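Fanconi-associated nuclease 1 homolog (Pseudomonas aeruginosa, PDB 5Y7Q) is a bacterial member of the FAN1 family, with HTH, SAP and VRR-NUC regions, modelled here together with bound DNA. Local coordinates at residues R48-W53 with L198-N203; F211-A214 with I218-Y221; R220-E225 with L418-I423; C473-K478 with V486-L491. One frame throughout, in Å; residues are numbered along the deposited sequence.

In the fold
From the N terminus, contact 1 closes the first long loop, bringing helix 42-57 against helix 190-201 across 144 intervening residues. Contact 2 follows at once and closes a tight turn at the end of helix 209-215; Phe211 of that helix packs on Val50 and Tyr200 of contact 1. The loop that leaves contact 2 opens contact 3, sharing Arg220 and Tyr221, and reaches across 192 residues to the short helix 420-423. Contact 4 then folds the segment after helix 467-478 back onto it, within the VRR-NUC range. None nests in or crosses another. Contacts 3 and 4 touch through Trp420 and Glu222 with Lys478, continuing the series from the N-terminal helices to the C-terminal region.

Contact 1: residues R48-W53 with L198-N203; sequences RAVLAW and LMYFGN
Tyr200 projects from the last turn of helix 190-201 into the angle between Val50 and Trp53, which lie one turn apart on helix 42-57. Two aromatic interactions carry the contact, and no hydrogen bond crosses it. The first is an edge-to-face, or T-shaped, pair. The CD1-CE1 edge of Tyr200 is directed at one face of the Trp53 indole, with the centroids of the Tyr200 ring and the five-membered ring of Trp53 4.5 Å apart and the two planes inclined at 67°. CE1 of Tyr200 lies over the rim of the indole rather than its middle. With chi1 at -175°, Trp53 extends away from its backbone N and turns a face of the indole toward the phenol edge.

The second is a CH-pi contact on a face of the same phenol. Val50 CG2 stands 3.8 Å from the Tyr200 ring centroid, almost on the ring normal (7° off), so that this methyl covers the centre of the ring while Trp53 occupies an edge. The backbones stay apart, and the CA atoms of Val50 and Tyr200 are 7.2 Å from each other.

Around this pairing, Phe211 of helix 209-215 and Trp208 pack on Val50, while Pro434 and Phe435 press on Tyr200. Trp53 has a cation-pi partner in Arg57 of its own helix. The contact thereby joins helix 42-57, within the HTH range, to helices 190-201 and 209-215.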
# COMPACT_ATOMS: atom_id res chain seq x y z
N ARG A 48 11.71 24.42 -0.45
CA ARG A 48 13.12 24.77 -0.26
C ARG A 48 13.82 23.78 0.68
O ARG A 48 14.97 23.38 0.42
CB ARG A 48 13.26 26.21 0.27
CG ARG A 48 12.43 27.26 -0.48
CD ARG A 48 13.08 28.60 -0.54
NE ARG A 48 12.60 29.57 0.45
CZ ARG A 48 12.02 30.74 0.14
NH1 ARG A 48 11.83 31.06 -1.13
NH2 ARG A 48 11.62 31.58 1.08
N ALA A 49 13.14 23.36 1.75
CA ALA A 49 13.72 22.36 2.65
C ALA A 49 14.08 21.07 1.90
O ALA A 49 15.17 20.51 2.12
CB ALA A 49 12.76 22.04 3.80
N VAL A 50 13.19 20.60 1.02
CA VAL A 50 13.48 19.38 0.27
C VAL A 50 14.64 19.59 -0.70
O VAL A 50 15.49 18.70 -0.86
CB VAL A 50 12.23 18.87 -0.47
CG1 VAL A 50 12.64 18.20 -1.80
CG2 VAL A 50 11.49 17.88 0.39
N LEU A 51 14.68 20.74 -1.39
CA LEU A 51 15.79 20.99 -2.32
C LEU A 51 17.12 20.96 -1.59
O LEU A 51 18.07 20.31 -2.04
CB LEU A 51 15.60 22.31 -3.05
CG LEU A 51 14.37 22.38 -3.96
CD1 LEU A 51 14.41 23.68 -4.71
CD2 LEU A 51 14.26 21.20 -4.93
N ALA A 52 17.21 21.65 -0.45
CA ALA A 52 18.45 21.64 0.33
C ALA A 52 18.83 20.23 0.73
O ALA A 52 19.97 19.79 0.51
CB ALA A 52 18.29 22.52 1.57
N TRP A 53 17.88 19.51 1.35
CA TRP A 53 18.09 18.13 1.78
C TRP A 53 18.68 17.28 0.65
O TRP A 53 19.65 16.55 0.86
CB TRP A 53 16.75 17.59 2.26
CG TRP A 53 16.71 16.24 2.84
CD1 TRP A 53 16.59 15.06 2.17
CD2 TRP A 53 16.71 15.92 4.23
NE1 TRP A 53 16.53 14.01 3.06
CE2 TRP A 53 16.61 14.51 4.34
CE3 TRP A 53 16.80 16.68 5.40
CZ2 TRP A 53 16.59 13.86 5.56
CZ3 TRP A 53 16.78 16.03 6.62
CH2 TRP A 53 16.67 14.63 6.69
N LEU A 198 10.70 11.38 -5.42
CA LEU A 198 11.04 9.99 -5.19
C LEU A 198 12.42 9.88 -4.56
O LEU A 198 12.66 9.01 -3.72
CB LEU A 198 10.92 9.20 -6.49
CG LEU A 198 11.88 8.03 -6.60
CD1 LEU A 198 11.30 6.79 -5.92
CD2 LEU A 198 12.32 7.72 -8.03
N MET A 199 13.35 10.76 -4.92
CA MET A 199 14.64 10.71 -4.23
C MET A 199 14.50 11.02 -2.73
O MET A 199 15.15 10.37 -1.90
CB MET A 199 15.64 11.66 -4.89
CG MET A 199 16.58 10.98 -5.85
SD MET A 199 17.66 12.17 -6.64
CE MET A 199 16.41 13.10 -7.51
N TYR A 200 13.67 12.00 -2.37
CA TYR A 200 13.54 12.33 -0.95
C TYR A 200 12.78 11.24 -0.19
O TYR A 200 13.19 10.87 0.91
CB TYR A 200 12.85 13.68 -0.79
CG TYR A 200 12.59 14.12 0.65
CD1 TYR A 200 13.56 14.78 1.37
CD2 TYR A 200 11.35 13.90 1.27
CE1 TYR A 200 13.34 15.21 2.67
CE2 TYR A 200 11.12 14.33 2.57
CZ TYR A 200 12.13 14.99 3.27
OH TYR A 200 11.94 15.42 4.56
N PHE A 201 11.68 10.72 -0.75
CA PHE A 201 10.81 9.82 -0.01
C PHE A 201 11.18 8.35 -0.12
O PHE A 201 10.71 7.55 0.70
CB PHE A 201 9.36 9.97 -0.46
CG PHE A 201 8.66 11.16 0.12
CD1 PHE A 201 8.53 11.31 1.48
CD2 PHE A 201 8.13 12.13 -0.70
CE1 PHE A 201 7.88 12.42 2.02
CE2 PHE A 201 7.46 13.24 -0.17
CZ PHE A 201 7.35 13.39 1.18
N GLY A 202 12.00 7.96 -1.10
CA GLY A 202 12.19 6.55 -1.39
C GLY A 202 11.02 5.86 -2.07
O GLY A 202 11.02 4.64 -2.15
N ASN A 203 10.05 6.61 -2.61
CA ASN A 203 8.85 6.07 -3.24
C ASN A 203 8.07 7.23 -3.84
O ASN A 203 8.28 8.39 -3.48
CB ASN A 203 7.96 5.32 -2.22
CG ASN A 203 7.42 6.25 -1.13
OD1 ASN A 203 6.43 6.94 -1.31
ND2 ASN A 203 8.10 6.27 0.00

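Contact 2: residues F211-A214 with I218-Y221; sequences FVLA and IYRY. With nucleotides of chain D; nucleotides of chain B.
The side chains of Leu213 and Tyr219 run alongside each other in the same direction, the leucine from helix 209-215 and the tyrosine from the loop that follows it. Tyr219 has CG anti to its carbonyl carbon (chi1 -68°), and its chi2 of -7° brings CA close to the ring plane. One ring face is thereby turned to Leu213, whose CB sits 4.0 Å from the Tyr219 centroid in a CH-pi contact, displaced toward the rim. Leu213 CD2 extends the packing along the ring to CE2 of Tyr219, 3.6 Å away. Thymidylate DT12 of chain D takes the opposite face, with its O4 above the middle of the phenol, so the tyrosine is sandwiched between a leucine and a base.

Leu213 CD1, the other branch, comes within 3.7 Å of C6 of DG10 of chain B, while CD2 also reaches N4 of DC13 of chain D. In Ile218, CG2 points opposite the backbone N and meets the sugar O4' of DC13 of chain D, whereas CD1 lies 3.8 Å from N2 of DG10 of chain B. These two bases face each other by their Watson-Crick edges.

The backbone fixes this turn. Leu213 O receives a straight bond from Tyr219 N (3.0 Å, 176°) and a weak one from Ile218 N. Ala214 CA makes a CH...O contact with Tyr219 O at 3.2 Å, and Ala214 CB reaches the edge of Tyr221. The whole forms a protein-DNA interface in which a helix end and its following loop present apolar and aromatic side chains to the bases.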
# COMPACT_ATOMS: atom_id res chain seq x y z
N PHE A 211 4.40 17.21 4.64
CA PHE A 211 4.97 18.24 5.52
C PHE A 211 3.90 19.00 6.28
O PHE A 211 4.07 19.30 7.47
CB PHE A 211 5.83 19.21 4.71
CG PHE A 211 7.17 18.65 4.36
CD1 PHE A 211 8.27 18.91 5.17
CD2 PHE A 211 7.32 17.84 3.24
CE1 PHE A 211 9.49 18.39 4.86
CE2 PHE A 211 8.55 17.32 2.93
CZ PHE A 211 9.65 17.59 3.75
N VAL A 212 2.79 19.33 5.61
CA VAL A 212 1.78 20.12 6.31
C VAL A 212 0.94 19.24 7.22
O VAL A 212 0.60 19.64 8.33
CB VAL A 212 0.93 20.92 5.30
CG1 VAL A 212 0.12 20.01 4.43
CG2 VAL A 212 0.04 21.91 6.05
N LEU A 213 0.65 18.00 6.79
CA LEU A 213 -0.15 17.12 7.64
C LEU A 213 0.60 16.71 8.91
O LEU A 213 -0.01 16.56 9.98
CB LEU A 213 -0.59 15.90 6.83
CG LEU A 213 -1.88 16.00 6.00
CD1 LEU A 213 -2.37 17.43 5.74
CD2 LEU A 213 -1.70 15.28 4.69
N ALA A 214 1.93 16.56 8.83
CA ALA A 214 2.70 16.36 10.05
C ALA A 214 2.82 17.64 10.85
O ALA A 214 2.97 17.58 12.07
CB ALA A 214 4.08 15.81 9.75
N ILE A 218 -2.05 16.09 12.02
CA ILE A 218 -2.97 15.10 11.47
C ILE A 218 -2.26 13.77 11.25
O ILE A 218 -2.83 12.70 11.45
CB ILE A 218 -3.61 15.64 10.19
CG1 ILE A 218 -4.52 16.82 10.53
CG2 ILE A 218 -4.39 14.58 9.50
CD1 ILE A 218 -4.48 17.95 9.54
N TYR A 219 -1.00 13.83 10.84
CA TYR A 219 -0.13 12.68 10.74
C TYR A 219 0.97 12.88 11.77
O TYR A 219 1.61 13.93 11.78
CB TYR A 219 0.51 12.60 9.35
CG TYR A 219 -0.42 12.29 8.19
CD1 TYR A 219 -1.75 11.95 8.40
CD2 TYR A 219 0.06 12.32 6.88
CE1 TYR A 219 -2.58 11.66 7.33
CE2 TYR A 219 -0.75 12.03 5.81
CZ TYR A 219 -2.07 11.70 6.03
OH TYR A 219 -2.89 11.41 4.96
N ARG A 220 1.18 11.90 12.64
CA ARG A 220 2.24 12.01 13.64
C ARG A 220 3.17 10.83 13.49
O ARG A 220 2.77 9.68 13.73
CB ARG A 220 1.68 12.10 15.06
CG ARG A 220 0.73 13.27 15.29
CD ARG A 220 0.48 13.55 16.76
NE ARG A 220 1.67 13.34 17.58
CZ ARG A 220 1.78 12.34 18.46
NH1 ARG A 220 0.76 11.51 18.62
NH2 ARG A 220 2.89 12.18 19.17
N TYR A 221 4.41 11.10 13.10
CA TYR A 221 5.40 10.07 12.82
C TYR A 221 6.42 10.02 13.93
O TYR A 221 6.74 11.05 14.54
CB TYR A 221 6.12 10.34 11.50
CG TYR A 221 5.23 10.26 10.27
CD1 TYR A 221 4.63 11.42 9.74
CD2 TYR A 221 5.00 9.05 9.63
CE1 TYR A 221 3.83 11.35 8.61
CE2 TYR A 221 4.21 8.98 8.52
CZ TYR A 221 3.63 10.13 8.01
OH TYR A 221 2.85 10.03 6.90
P DT D 12 -4.07 8.21 0.33
OP1 DT D 12 -4.78 8.15 -0.97
OP2 DT D 12 -3.30 9.42 0.68
O5' DT D 12 -5.13 7.92 1.52
C5' DT D 12 -4.82 8.27 2.90
C4' DT D 12 -5.81 7.65 3.88
O4' DT D 12 -5.20 6.50 4.55
C3' DT D 12 -6.28 8.57 5.02
O3' DT D 12 -7.51 9.18 4.67
C2' DT D 12 -6.44 7.59 6.17
C1' DT D 12 -5.22 6.72 5.95
N1 DT D 12 -3.94 7.39 6.31
C2 DT D 12 -3.81 8.07 7.52
O2 DT D 12 -4.69 8.16 8.35
N3 DT D 12 -2.58 8.64 7.71
C4 DT D 12 -1.50 8.61 6.86
O4 DT D 12 -0.43 9.15 7.12
C5 DT D 12 -1.71 7.90 5.63
C6 DT D 12 -2.89 7.32 5.41
P DG B 10 -3.59 27.48 2.02
OP1 DG B 10 -3.86 28.93 2.14
OP2 DG B 10 -2.51 26.95 1.17
O5' DG B 10 -3.41 26.99 3.52
C5' DG B 10 -4.41 27.31 4.47
C4' DG B 10 -4.35 26.36 5.62
O4' DG B 10 -4.77 25.06 5.17
C3' DG B 10 -2.94 26.20 6.20
O3' DG B 10 -2.93 26.58 7.55
C2' DG B 10 -2.62 24.72 6.04
C1' DG B 10 -3.97 24.08 5.78
N9 DG B 10 -3.87 22.95 4.89
C8 DG B 10 -3.12 22.87 3.74
N7 DG B 10 -3.21 21.72 3.14
C5 DG B 10 -4.07 20.99 3.95
C6 DG B 10 -4.55 19.66 3.82
O6 DG B 10 -4.29 18.83 2.92
N1 DG B 10 -5.40 19.31 4.88
C2 DG B 10 -5.73 20.14 5.93
N2 DG B 10 -6.56 19.65 6.85
N3 DG B 10 -5.30 21.38 6.06
C4 DG B 10 -4.47 21.74 5.04
P DC D 13 -8.39 9.95 5.78
OP1 DC D 13 -9.13 8.94 6.57
OP2 DC D 13 -9.17 10.93 4.99
O5' DC D 13 -7.31 10.72 6.72
C5' DC D 13 -7.50 10.80 8.17
C4' DC D 13 -7.98 12.19 8.61
O4' DC D 13 -7.02 13.17 8.19
C3' DC D 13 -9.32 12.64 8.03
O3' DC D 13 -10.35 12.54 8.99
C2' DC D 13 -9.13 14.10 7.61
C1' DC D 13 -7.65 14.35 7.74
N1 DC D 13 -6.99 14.76 6.48
C2 DC D 13 -6.79 16.12 6.22
O2 DC D 13 -7.20 16.95 7.04
N3 DC D 13 -6.16 16.48 5.07
C4 DC D 13 -5.74 15.54 4.22
N4 DC D 13 -5.12 15.93 3.12
C5 DC D 13 -5.93 14.15 4.48
C6 DC D 13 -6.55 13.81 5.61

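Contact 3: residues R220-E225 with L418-I423; sequences RYESVE and LCWEAI
Glu222 and Trp420 meet through an indole-to-carboxylate hydrogen bond that ties the loop between helices 209-215 and 236-253 to the short helix 420-423, for which Cys419 is the N-cap residue. The two side chains approach slantwise, their carboxylate and indole planes 69° apart; the carboxylate meets the indole at its N-H edge. Seen from the indole, the approach is exact: Glu222 OE2 lies in the ring plane, straight out from the N-H, and Trp420 NE1 donates to it over 3.0 Å at 171°. Seen from the carboxylate, the indole comes on the anti side of OE2 and somewhat out of the carboxylate plane.

The glutamate is held in this pose from its other oxygen as well. Its chain starts with CG anti to the backbone N and then folds at chi2 (73°), curling the carboxylate back so that OE1 accepts Ser223 N at 3.0 Å through its anti lone pair. With an N-H on each oxygen, the one from Ser223 bent, rotation about the CG-CD bond should be restricted. The backbones remain distant, the CA atoms of Glu222 and Trp420 being 10.3 Å apart; side-chain length alone spans the gap.

Further contacts place the pair in the fold. The indole rests on Arg474 and Lys478 of helix 467-478, and Lys478 also forms a long, weak ion pair with Glu222. The lysine would tend to favour the charged carboxylate and Glu421 to oppose it, the glutamate OE2 of Glu421 lying 6.2 Å from Glu222 OE2.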
# COMPACT_ATOMS: atom_id res chain seq x y z
N ARG A 220 1.18 11.90 12.64
CA ARG A 220 2.24 12.01 13.64
C ARG A 220 3.17 10.83 13.49
O ARG A 220 2.77 9.68 13.73
CB ARG A 220 1.68 12.10 15.06
CG ARG A 220 0.73 13.27 15.29
CD ARG A 220 0.48 13.55 16.76
NE ARG A 220 1.67 13.34 17.58
CZ ARG A 220 1.78 12.34 18.46
NH1 ARG A 220 0.76 11.51 18.62
NH2 ARG A 220 2.89 12.18 19.17
N TYR A 221 4.41 11.10 13.10
CA TYR A 221 5.40 10.07 12.82
C TYR A 221 6.42 10.02 13.93
O TYR A 221 6.74 11.05 14.54
CB TYR A 221 6.12 10.34 11.50
CG TYR A 221 5.23 10.26 10.27
CD1 TYR A 221 4.63 11.42 9.74
CD2 TYR A 221 5.00 9.05 9.63
CE1 TYR A 221 3.83 11.35 8.61
CE2 TYR A 221 4.21 8.98 8.52
CZ TYR A 221 3.63 10.13 8.01
OH TYR A 221 2.85 10.03 6.90
N GLU A 222 6.94 8.82 14.19
CA GLU A 222 7.98 8.66 15.21
C GLU A 222 9.28 9.26 14.71
O GLU A 222 9.63 9.13 13.54
CB GLU A 222 8.18 7.19 15.58
CG GLU A 222 9.41 6.89 16.45
CD GLU A 222 9.29 7.33 17.91
OE1 GLU A 222 9.21 8.55 18.21
OE2 GLU A 222 9.30 6.44 18.78
N SER A 223 9.99 9.94 15.61
CA SER A 223 11.23 10.62 15.26
C SER A 223 12.39 9.66 15.50
O SER A 223 12.58 9.18 16.62
CB SER A 223 11.41 11.89 16.08
OG SER A 223 12.55 11.80 16.90
N VAL A 224 13.14 9.34 14.45
CA VAL A 224 14.35 8.54 14.56
C VAL A 224 15.53 9.45 14.30
O VAL A 224 15.47 10.32 13.42
CB VAL A 224 14.38 7.36 13.58
CG1 VAL A 224 15.61 6.53 13.80
CG2 VAL A 224 13.14 6.53 13.72
N GLU A 225 16.60 9.26 15.05
CA GLU A 225 17.85 9.95 14.76
C GLU A 225 18.71 9.00 13.92
O GLU A 225 19.19 7.99 14.42
CB GLU A 225 18.55 10.40 16.05
CG GLU A 225 17.82 11.56 16.81
CD GLU A 225 17.24 12.68 15.89
OE1 GLU A 225 16.13 12.52 15.33
OE2 GLU A 225 17.89 13.74 15.75
N LEU A 418 5.33 -3.86 22.49
CA LEU A 418 6.49 -4.40 23.20
C LEU A 418 7.76 -4.12 22.41
O LEU A 418 8.75 -3.62 22.96
CB LEU A 418 6.31 -5.90 23.45
CG LEU A 418 7.37 -6.61 24.28
CD1 LEU A 418 7.64 -5.89 25.61
CD2 LEU A 418 6.91 -8.05 24.51
N CYS A 419 7.71 -4.37 21.11
CA CYS A 419 8.89 -4.38 20.26
C CYS A 419 9.14 -3.05 19.59
O CYS A 419 9.99 -2.98 18.70
CB CYS A 419 8.77 -5.51 19.25
SG CYS A 419 9.02 -7.07 20.07
N TRP A 420 8.40 -2.02 19.97
CA TRP A 420 8.54 -0.68 19.40
C TRP A 420 9.99 -0.23 19.27
O TRP A 420 10.40 0.30 18.23
CB TRP A 420 7.77 0.30 20.28
CG TRP A 420 7.67 1.62 19.71
CD1 TRP A 420 8.58 2.62 19.79
CD2 TRP A 420 6.56 2.14 18.97
NE1 TRP A 420 8.12 3.74 19.14
CE2 TRP A 420 6.87 3.47 18.63
CE3 TRP A 420 5.34 1.60 18.56
CZ2 TRP A 420 6.00 4.27 17.89
CZ3 TRP A 420 4.47 2.41 17.82
CH2 TRP A 420 4.80 3.73 17.50
N GLU A 421 10.78 -0.40 20.34
CA GLU A 421 12.13 0.14 20.34
C GLU A 421 13.04 -0.59 19.37
O GLU A 421 14.04 -0.02 18.92
CB GLU A 421 12.72 0.12 21.75
CG GLU A 421 12.75 1.50 22.41
CD GLU A 421 11.69 1.68 23.49
OE1 GLU A 421 11.56 0.78 24.36
OE2 GLU A 421 10.99 2.72 23.47
N ALA A 422 12.73 -1.85 19.05
CA ALA A 422 13.45 -2.55 17.99
C ALA A 422 12.91 -2.22 16.60
O ALA A 422 13.68 -2.16 15.63
CB ALA A 422 13.39 -4.05 18.21
N ILE A 423 11.60 -2.05 16.48
CA ILE A 423 11.02 -1.81 15.16
C ILE A 423 11.51 -0.49 14.60
O ILE A 423 11.80 -0.38 13.40
CB ILE A 423 9.48 -1.89 15.28
CG1 ILE A 423 9.07 -3.34 15.52
CG2 ILE A 423 8.79 -1.35 14.04
CD1 ILE A 423 7.64 -3.47 15.94

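Contact 4: residues C473-K478 with V486-L491; sequences CRYRDK and VYWELL
The backbones of Tyr475 and Trp488 run at a distance, their CA atoms 8.8 Å apart, where the C-terminal part of helix 467-478 is met by the irregular segment 486-491. Here, within the VRR-NUC range, the loop leading to helix 493-502 packs on the helix, and large side chains fill the space between the two.

Trp488 lays its six-membered ring beside the last turn of the helix. The Tyr475 and Trp488 side chains run past each other in opposite directions and meet obliquely, with ring planes 57° apart; Tyr475 CD2 approaches Trp488 CZ3 to 3.8 Å. Farther along the indole, Lys478 CB packs on CH2 of Trp488, also at 3.8 Å, while the lysine chain bends away at chi2 and its NZ forms a salt bridge with Asp477 OD1. Val486 CG1, from the indole's own segment, sits over the centre of one Trp488 face. The polar end of the indole is satisfied elsewhere, NE1 donating to Leu481 O, and Leu417 and Trp420 also pack on the ring.

Leu491 meets Tyr475 nearer its hydroxyl. Its CG lies 3.9 Å from CE2 of the phenol, and Leu496 of helix 493-502 packs on both residues. An extended first torsion (179°) sends the Tyr475 phenol across to the loop; there its OH donates to Leu491 O, 2.6 Å away and in the carbonyl plane.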
# COMPACT_ATOMS: atom_id res chain seq x y z
N CYS A 473 3.61 1.74 29.31
CA CYS A 473 4.37 2.97 29.12
C CYS A 473 4.58 3.26 27.64
O CYS A 473 4.43 4.41 27.22
CB CYS A 473 5.69 2.90 29.87
SG CYS A 473 5.43 3.41 31.57
N ARG A 474 4.91 2.25 26.84
CA ARG A 474 5.01 2.47 25.41
C ARG A 474 3.69 2.96 24.85
O ARG A 474 3.66 3.84 23.99
CB ARG A 474 5.45 1.18 24.70
CG ARG A 474 6.57 1.37 23.67
CD ARG A 474 7.91 1.82 24.26
NE ARG A 474 8.37 0.98 25.36
CZ ARG A 474 8.65 1.42 26.59
NH1 ARG A 474 8.52 2.71 26.87
NH2 ARG A 474 9.06 0.57 27.54
N TYR A 475 2.58 2.45 25.39
CA TYR A 475 1.25 2.88 24.97
C TYR A 475 1.02 4.35 25.28
O TYR A 475 0.45 5.07 24.46
CB TYR A 475 0.20 2.02 25.66
CG TYR A 475 -1.27 2.32 25.36
CD1 TYR A 475 -1.99 3.26 26.11
CD2 TYR A 475 -1.92 1.64 24.37
CE1 TYR A 475 -3.33 3.50 25.85
CE2 TYR A 475 -3.24 1.88 24.10
CZ TYR A 475 -3.94 2.80 24.84
OH TYR A 475 -5.27 2.98 24.53
N ARG A 476 1.42 4.80 26.46
CA ARG A 476 1.18 6.20 26.79
C ARG A 476 2.12 7.12 26.01
O ARG A 476 1.70 8.16 25.50
CB ARG A 476 1.33 6.42 28.29
CG ARG A 476 0.16 5.96 29.13
CD ARG A 476 0.66 5.68 30.54
NE ARG A 476 -0.36 5.78 31.57
CZ ARG A 476 -1.42 5.00 31.66
NH1 ARG A 476 -1.64 4.05 30.74
NH2 ARG A 476 -2.28 5.17 32.66
N ASP A 477 3.41 6.75 25.92
CA ASP A 477 4.41 7.55 25.22
C ASP A 477 4.06 7.69 23.73
O ASP A 477 4.03 8.80 23.19
CB ASP A 477 5.78 6.89 25.41
CG ASP A 477 6.95 7.88 25.36
OD1 ASP A 477 7.29 8.39 24.26
OD2 ASP A 477 7.57 8.11 26.43
N LYS A 478 3.79 6.58 23.07
CA LYS A 478 3.70 6.52 21.63
C LYS A 478 2.30 6.68 21.08
O LYS A 478 2.12 6.54 19.86
CB LYS A 478 4.27 5.20 21.12
CG LYS A 478 5.68 4.98 21.56
CD LYS A 478 6.51 6.23 21.42
CE LYS A 478 8.00 5.91 21.62
NZ LYS A 478 8.82 7.13 21.89
N VAL A 486 0.50 -1.20 15.19
CA VAL A 486 -0.26 -0.75 16.36
C VAL A 486 -1.48 0.02 15.89
O VAL A 486 -1.36 1.10 15.30
CB VAL A 486 0.58 0.10 17.32
CG1 VAL A 486 -0.30 0.64 18.44
CG2 VAL A 486 1.73 -0.72 17.88
N TYR A 487 -2.66 -0.53 16.19
CA TYR A 487 -3.94 0.09 15.84
C TYR A 487 -4.48 0.75 17.11
O TYR A 487 -5.19 0.10 17.89
CB TYR A 487 -4.93 -0.98 15.34
CG TYR A 487 -4.48 -1.90 14.19
CD1 TYR A 487 -5.14 -1.87 12.96
CD2 TYR A 487 -3.44 -2.80 14.35
CE1 TYR A 487 -4.76 -2.70 11.92
CE2 TYR A 487 -3.07 -3.64 13.31
CZ TYR A 487 -3.73 -3.58 12.09
OH TYR A 487 -3.35 -4.41 11.06
N TRP A 488 -4.29 2.06 17.25
CA TRP A 488 -4.65 2.78 18.47
C TRP A 488 -6.14 3.03 18.58
O TRP A 488 -6.69 3.13 19.68
CB TRP A 488 -3.96 4.14 18.55
CG TRP A 488 -2.51 4.15 18.34
CD1 TRP A 488 -1.86 4.42 17.18
CD2 TRP A 488 -1.49 3.91 19.33
NE1 TRP A 488 -0.50 4.36 17.37
CE2 TRP A 488 -0.25 4.04 18.68
CE3 TRP A 488 -1.51 3.58 20.70
CZ2 TRP A 488 0.96 3.84 19.34
CZ3 TRP A 488 -0.30 3.40 21.36
CH2 TRP A 488 0.91 3.54 20.68
N GLU A 489 -6.78 3.26 17.43
CA GLU A 489 -8.22 3.47 17.40
C GLU A 489 -8.93 2.27 18.03
O GLU A 489 -9.89 2.43 18.78
CB GLU A 489 -8.66 3.69 15.95
CG GLU A 489 -7.55 4.34 15.01
CD GLU A 489 -6.41 3.36 14.56
OE1 GLU A 489 -6.66 2.12 14.52
OE2 GLU A 489 -5.27 3.84 14.25
N LEU A 490 -8.41 1.08 17.75
CA LEU A 490 -8.98 -0.18 18.18
C LEU A 490 -8.63 -0.54 19.62
O LEU A 490 -9.38 -1.28 20.26
CB LEU A 490 -8.50 -1.30 17.26
CG LEU A 490 -8.64 -2.72 17.79
CD1 LEU A 490 -10.09 -3.15 17.67
CD2 LEU A 490 -7.72 -3.67 17.07
N LEU A 491 -7.50 -0.03 20.14
CA LEU A 491 -6.97 -0.51 21.41
C LEU A 491 -7.20 0.55 22.48
O LEU A 491 -6.28 1.28 22.85
CB LEU A 491 -5.47 -0.84 21.23
CG LEU A 491 -4.63 -1.38 22.38
CD1 LEU A 491 -5.28 -2.62 22.93
CD2 LEU A 491 -3.25 -1.70 21.89